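Local atomic coordinates of Di-haem cytochrome c peroxidase family protein (Burkholderia thailandensis E264, PDB entry 6NX0), a protein that binds two c-type hemes and is probably a peroxidase of the diheme cytochrome c peroxidase family, able to form an unusually stable bis-Fe(IV) state. Residues A291-P296 against A452-L457; A102-R107 against G230-G235. All blocks are in the same frame, centred on the assembly; numbering follows the deposited sequence.

Contact 1: A291-P296 against A452-L457; sequences ALFRNP and AFLRTL
F293 meets F453 and L454 where the end of helix 284-293 leans on the C-terminal part of helix 444-455. Both helices belong to the cytochrome c region that carries heme c #2, and their pairing is consistent with the N- and C-terminal helix packing of the cytochrome c fold. The path along F293 begins at CB, which lies 4.2 Å from F453 CE2 and is already in the apolar layer. CG comes closest to the other aromatic ring, 3.8 Å from F453 CE2; F453 CE2 sits over one face of the F293 ring, displaced toward its rim. CD1 is 4.2 Å from F453 CE2. CD2 lies equally near two atoms of that ring, 3.9 Å from both F453 CD2 and F453 CE2, while F293 CE2 passes on to the neighbouring leucine and touches L454 CD2 at 3.9 Å. The ring planes are inclined by 59° with centroids 5.2 Å apart, an oblique aromatic pair. F293 can reach across because its CG is anti to the backbone N (chi1 -165°). The L454 side chain crosses F293 at about a right angle and presents one methyl to the outer part of the ring. The backbone O of F453 accepts two bonds: T456 OG1 donates at 2.8 Å in the carbonyl plane, and T456 N donates too, so T456 holds this oxygen twice. Beyond the two segments, F293 packs on C301, which is bonded covalently to heme c #2, and on H305, an axial ligand of its iron, while its backbone bonds to that of M302 between the two heme-binding cysteines. With no hydrogen bond across the segments, this buried contact rests on carbon alone, and it adds an apolar, aromatic layer directly beside the heme attachment site.

Contact 2: A102-R107 against G230-G235; sequences AALGKR and GAALAG
L104 lies against A232 and L233 in a near-antiparallel helix pair, helix 99-109 with helix 228-237, within the first heme-binding part of this diheme peroxidase family fold. The short segments pass 11.3 Å apart axis to axis with a crossing angle of -154°, so side chains rather than backbones bridge the gap. L104 points its CB toward the other helix; with chi1 at -169° the branch swings away from the amide N and splits its methyls between two partners: CD1 goes to A232 CB at 3.9 Å, CD2 to L233 CD2 at 4.0 Å. The two leucines cross obliquely, with L233 reaching in by its tip, although its CB does not point at the other helix. L233 also packs on M248 and L252, so the apolar packing continues onto helix 245-260. R107, one turn on from L104, extends fully from CG to NE at the exposed margin, where a nitrate ion, probably from the crystallisation liquor, lies nearby; its guanidinium, set obliquely to the alanine methyl, is in van der Waals contact with it. A232 CB is thus approached roughly at right angles by L104 CD1 and by R107 NH1, the latter at 3.8 Å.

Overall arrangement
From the N terminus, helix 99-109 comes first, and the chain then passes the attachment site of heme c #1 at C122, C125 and H126 before helix 228-237 returns to close contact 2. Only afterwards does helix 284-293 open contact 1, whose loop carries C301, C304 and H305 of heme c #2 and the axial ligand Y397 before helix 444-455 closes it. The two loops therefore follow in series, neither nested nor crossed, and each encloses the covalent attachment of one heme. Their centres are 41 Å apart on opposite sides of the chain's centre, so each contact ties together its own heme-binding half.

Contact 1: A291-P296 against A452-L457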
loop_
_atom_site.group_PDB
_atom_site.type_symbol
_atom_site.label_atom_id
_atom_site.label_comp_id
_atom_site.label_asym_id
_atom_site.label_seq_id
_atom_site.Cartn_x
_atom_site.Cartn_y
_atom_site.Cartn_z
ATOM N N ALA A 291 -1.201 -23.049 5.611
ATOM C CA ALA A 291 -0.415 -24.008 4.840
ATOM C C ALA A 291 -0.589 -23.795 3.338
ATOM O O ALA A 291 0.383 -23.912 2.581
ATOM C CB ALA A 291 -0.796 -25.425 5.247
ATOM N N LEU A 292 -1.807 -23.480 2.878
ATOM C CA LEU A 292 -2.006 -23.166 1.461
ATOM C C LEU A 292 -1.218 -21.926 1.061
ATOM O O LEU A 292 -0.678 -21.849 -0.050
ATOM C CB LEU A 292 -3.489 -22.946 1.182
ATOM C CG LEU A 292 -4.304 -24.234 1.183
ATOM C CD1 LEU A 292 -5.755 -23.902 1.449
ATOM C CD2 LEU A 292 -4.178 -24.957 -0.152
ATOM N N PHE A 293 -1.203 -20.932 1.944
ATOM C CA PHE A 293 -0.512 -19.667 1.716
ATOM C C PHE A 293 0.965 -19.871 1.455
ATOM O O PHE A 293 1.561 -19.121 0.669
ATOM C CB PHE A 293 -0.734 -18.771 2.940
ATOM C CG PHE A 293 -0.394 -17.316 2.725
ATOM C CD1 PHE A 293 0.862 -16.822 2.986
ATOM C CD2 PHE A 293 -1.380 -16.446 2.292
ATOM C CE1 PHE A 293 1.145 -15.480 2.774
ATOM C CE2 PHE A 293 -1.113 -15.115 2.095
ATOM C CZ PHE A 293 0.137 -14.622 2.344
ATOM N N ARG A 294 1.563 -20.883 2.097
ATOM C CA ARG A 294 2.984 -21.183 2.008
ATOM C C ARG A 294 3.280 -22.369 1.103
ATOM O O ARG A 294 4.432 -22.822 1.058
ATOM C CB ARG A 294 3.550 -21.464 3.398
ATOM C CG ARG A 294 3.520 -20.284 4.311
ATOM C CD ARG A 294 4.489 -20.467 5.465
ATOM N NE ARG A 294 3.943 -21.369 6.458
ATOM C CZ ARG A 294 4.376 -21.416 7.711
ATOM N NH1 ARG A 294 3.823 -22.261 8.585
ATOM N NH2 ARG A 294 5.363 -20.609 8.078
ATOM N N ASN A 295 2.274 -22.900 0.417
ATOM C CA ASN A 295 2.431 -24.082 -0.421
ATOM C C ASN A 295 2.767 -23.619 -1.833
ATOM O O ASN A 295 1.913 -22.995 -2.492
ATOM C CB ASN A 295 1.159 -24.913 -0.397
ATOM C CG ASN A 295 1.249 -26.198 -1.227
ATOM O OD1 ASN A 295 2.045 -26.320 -2.156
ATOM N ND2 ASN A 295 0.373 -27.150 -0.914
ATOM N N PRO A 296 3.972 -23.886 -2.343
ATOM C CA PRO A 296 4.346 -23.347 -3.660
ATOM C C PRO A 296 3.553 -23.933 -4.806
ATOM O O PRO A 296 3.588 -23.395 -5.920
ATOM C CB PRO A 296 5.831 -23.704 -3.773
ATOM C CG PRO A 296 5.993 -24.903 -2.880
ATOM C CD PRO A 296 5.053 -24.680 -1.731
ATOM N N ALA A 452 -9.998 -17.421 5.407
ATOM C CA ALA A 452 -9.980 -17.590 6.857
ATOM C C ALA A 452 -8.621 -17.220 7.444
ATOM O O ALA A 452 -8.526 -16.554 8.479
ATOM C CB ALA A 452 -10.340 -19.031 7.223
ATOM N N PHE A 453 -7.531 -17.619 6.776
ATOM C CA PHE A 453 -6.229 -17.237 7.280
ATOM C C PHE A 453 -6.020 -15.725 7.213
ATOM O O PHE A 453 -5.523 -15.127 8.162
ATOM C CB PHE A 453 -5.138 -17.968 6.506
ATOM C CG PHE A 453 -3.793 -17.452 6.810
ATOM C CD1 PHE A 453 -3.261 -17.574 8.076
ATOM C CD2 PHE A 453 -3.051 -16.788 5.834
ATOM C CE1 PHE A 453 -2.018 -17.046 8.374
ATOM C CE2 PHE A 453 -1.809 -16.262 6.123
ATOM C CZ PHE A 453 -1.288 -16.379 7.386
ATOM N N LEU A 454 -6.388 -15.082 6.099
ATOM C CA LEU A 454 -6.164 -13.636 6.004
ATOM C C LEU A 454 -6.921 -12.879 7.084
ATOM O O LEU A 454 -6.484 -11.811 7.523
ATOM C CB LEU A 454 -6.559 -13.132 4.623
ATOM C CG LEU A 454 -5.654 -13.657 3.491
ATOM C CD1 LEU A 454 -6.172 -13.143 2.139
ATOM C CD2 LEU A 454 -4.192 -13.268 3.732
ATOM N N ARG A 455 -8.059 -13.409 7.519
ATOM C CA ARG A 455 -8.813 -12.738 8.568
ATOM C C ARG A 455 -8.097 -12.776 9.920
ATOM O O ARG A 455 -8.399 -11.955 10.791
ATOM C CB ARG A 455 -10.209 -13.373 8.643
ATOM C CG ARG A 455 -11.076 -13.114 7.429
ATOM C CD ARG A 455 -12.282 -14.095 7.356
ATOM N NE ARG A 455 -13.130 -13.991 8.548
ATOM C CZ ARG A 455 -14.099 -13.092 8.714
ATOM N NH1 ARG A 455 -14.366 -12.210 7.764
ATOM N NH2 ARG A 455 -14.797 -13.081 9.856
ATOM N N THR A 456 -7.120 -13.669 10.116
ATOM C CA THR A 456 -6.336 -13.661 11.351
ATOM C C THR A 456 -5.343 -12.506 11.425
ATOM O O THR A 456 -4.729 -12.292 12.480
ATOM C CB THR A 456 -5.559 -14.979 11.549
ATOM O OG1 THR A 456 -4.400 -15.038 10.686
ATOM C CG2 THR A 456 -6.457 -16.206 11.356
ATOM N N LEU A 457 -5.160 -11.763 10.336
ATOM C CA LEU A 457 -4.183 -10.685 10.298
ATOM C C LEU A 457 -4.780 -9.331 10.682
ATOM O O LEU A 457 -4.116 -8.302 10.544
ATOM C CB LEU A 457 -3.564 -10.586 8.901
ATOM C CG LEU A 457 -3.110 -11.891 8.260
ATOM C CD1 LEU A 457 -2.445 -11.630 6.919
ATOM C CD2 LEU A 457 -2.164 -12.633 9.187
#

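Contact 2: A102-R107 against G230-G235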
loop_
_atom_site.group_PDB
_atom_site.type_symbol
_atom_site.label_atom_id
_atom_site.label_comp_id
_atom_site.label_asym_id
_atom_site.label_seq_id
_atom_site.Cartn_x
_atom_site.Cartn_y
_atom_site.Cartn_z
ATOM N N ALA A 102 6.201 13.340 17.081
ATOM C CA ALA A 102 5.141 12.448 16.627
ATOM C C ALA A 102 3.776 13.061 16.902
ATOM O O ALA A 102 2.842 12.908 16.104
ATOM C CB ALA A 102 5.279 11.090 17.320
ATOM N N ALA A 103 3.642 13.770 18.025
ATOM C CA ALA A 103 2.364 14.401 18.335
ATOM C C ALA A 103 2.057 15.528 17.355
ATOM O O ALA A 103 0.897 15.745 16.989
ATOM C CB ALA A 103 2.370 14.919 19.768
ATOM N N LEU A 104 3.080 16.268 16.923
ATOM C CA LEU A 104 2.875 17.291 15.905
ATOM C C LEU A 104 2.441 16.667 14.578
ATOM O O LEU A 104 1.556 17.183 13.886
ATOM C CB LEU A 104 4.161 18.089 15.723
ATOM C CG LEU A 104 4.118 19.360 14.910
ATOM C CD1 LEU A 104 3.024 20.288 15.381
ATOM C CD2 LEU A 104 5.499 20.002 15.091
ATOM N N GLY A 105 3.044 15.539 14.222
ATOM C CA GLY A 105 2.606 14.832 13.030
ATOM C C GLY A 105 1.159 14.391 13.115
ATOM O O GLY A 105 0.413 14.486 12.133
ATOM N N LYS A 106 0.743 13.896 14.285
ATOM C CA LYS A 106 -0.644 13.483 14.468
ATOM C C LYS A 106 -1.580 14.681 14.366
ATOM O O LYS A 106 -2.668 14.590 13.780
ATOM C CB LYS A 106 -0.801 12.773 15.811
ATOM C CG LYS A 106 -2.149 12.090 15.980
ATOM C CD LYS A 106 -2.255 11.319 17.311
ATOM C CE LYS A 106 -3.572 10.565 17.406
ATOM N NZ LYS A 106 -3.707 9.911 18.750
ATOM N N ARG A 107 -1.157 15.827 14.899
ATOM C CA ARG A 107 -1.933 17.052 14.749
ATOM C C ARG A 107 -2.159 17.387 13.280
ATOM O O ARG A 107 -3.278 17.711 12.876
ATOM C CB ARG A 107 -1.213 18.198 15.480
ATOM C CG ARG A 107 -1.922 19.484 15.419
ATOM C CD ARG A 107 -1.199 20.553 16.213
ATOM N NE ARG A 107 -1.940 21.787 16.045
ATOM C CZ ARG A 107 -1.874 22.840 16.855
ATOM N NH1 ARG A 107 -1.056 22.832 17.898
ATOM N NH2 ARG A 107 -2.633 23.891 16.595
ATOM N N GLY A 230 0.320 26.559 12.342
ATOM C CA GLY A 230 1.448 27.369 11.908
ATOM C C GLY A 230 2.321 27.803 13.070
ATOM O O GLY A 230 3.549 27.802 12.975
ATOM N N ALA A 231 1.696 28.206 14.173
ATOM C CA ALA A 231 2.456 28.627 15.346
ATOM C C ALA A 231 3.235 27.467 15.949
ATOM O O ALA A 231 4.386 27.633 16.369
ATOM C CB ALA A 231 1.501 29.251 16.384
ATOM N N ALA A 232 2.611 26.290 16.035
ATOM C CA ALA A 232 3.285 25.113 16.539
ATOM C C ALA A 232 4.468 24.740 15.665
ATOM O O ALA A 232 5.554 24.430 16.169
ATOM C CB ALA A 232 2.293 23.954 16.630
ATOM N N LEU A 233 4.291 24.789 14.340
ATOM C CA LEU A 233 5.403 24.475 13.457
ATOM C C LEU A 233 6.515 25.506 13.577
ATOM O O LEU A 233 7.696 25.151 13.608
ATOM C CB LEU A 233 4.920 24.371 12.001
ATOM C CG LEU A 233 3.993 23.179 11.742
ATOM C CD1 LEU A 233 3.241 23.385 10.440
ATOM C CD2 LEU A 233 4.734 21.856 11.681
ATOM N N ALA A 234 6.156 26.789 13.611
ATOM C CA ALA A 234 7.155 27.842 13.762
ATOM C C ALA A 234 7.874 27.731 15.096
ATOM O O ALA A 234 9.081 27.975 15.181
ATOM C CB ALA A 234 6.478 29.198 13.616
ATOM N N GLY A 235 7.150 27.354 16.151
ATOM C CA GLY A 235 7.790 27.197 17.456
ATOM C C GLY A 235 8.881 26.148 17.439
ATOM O O GLY A 235 9.939 26.317 18.062
#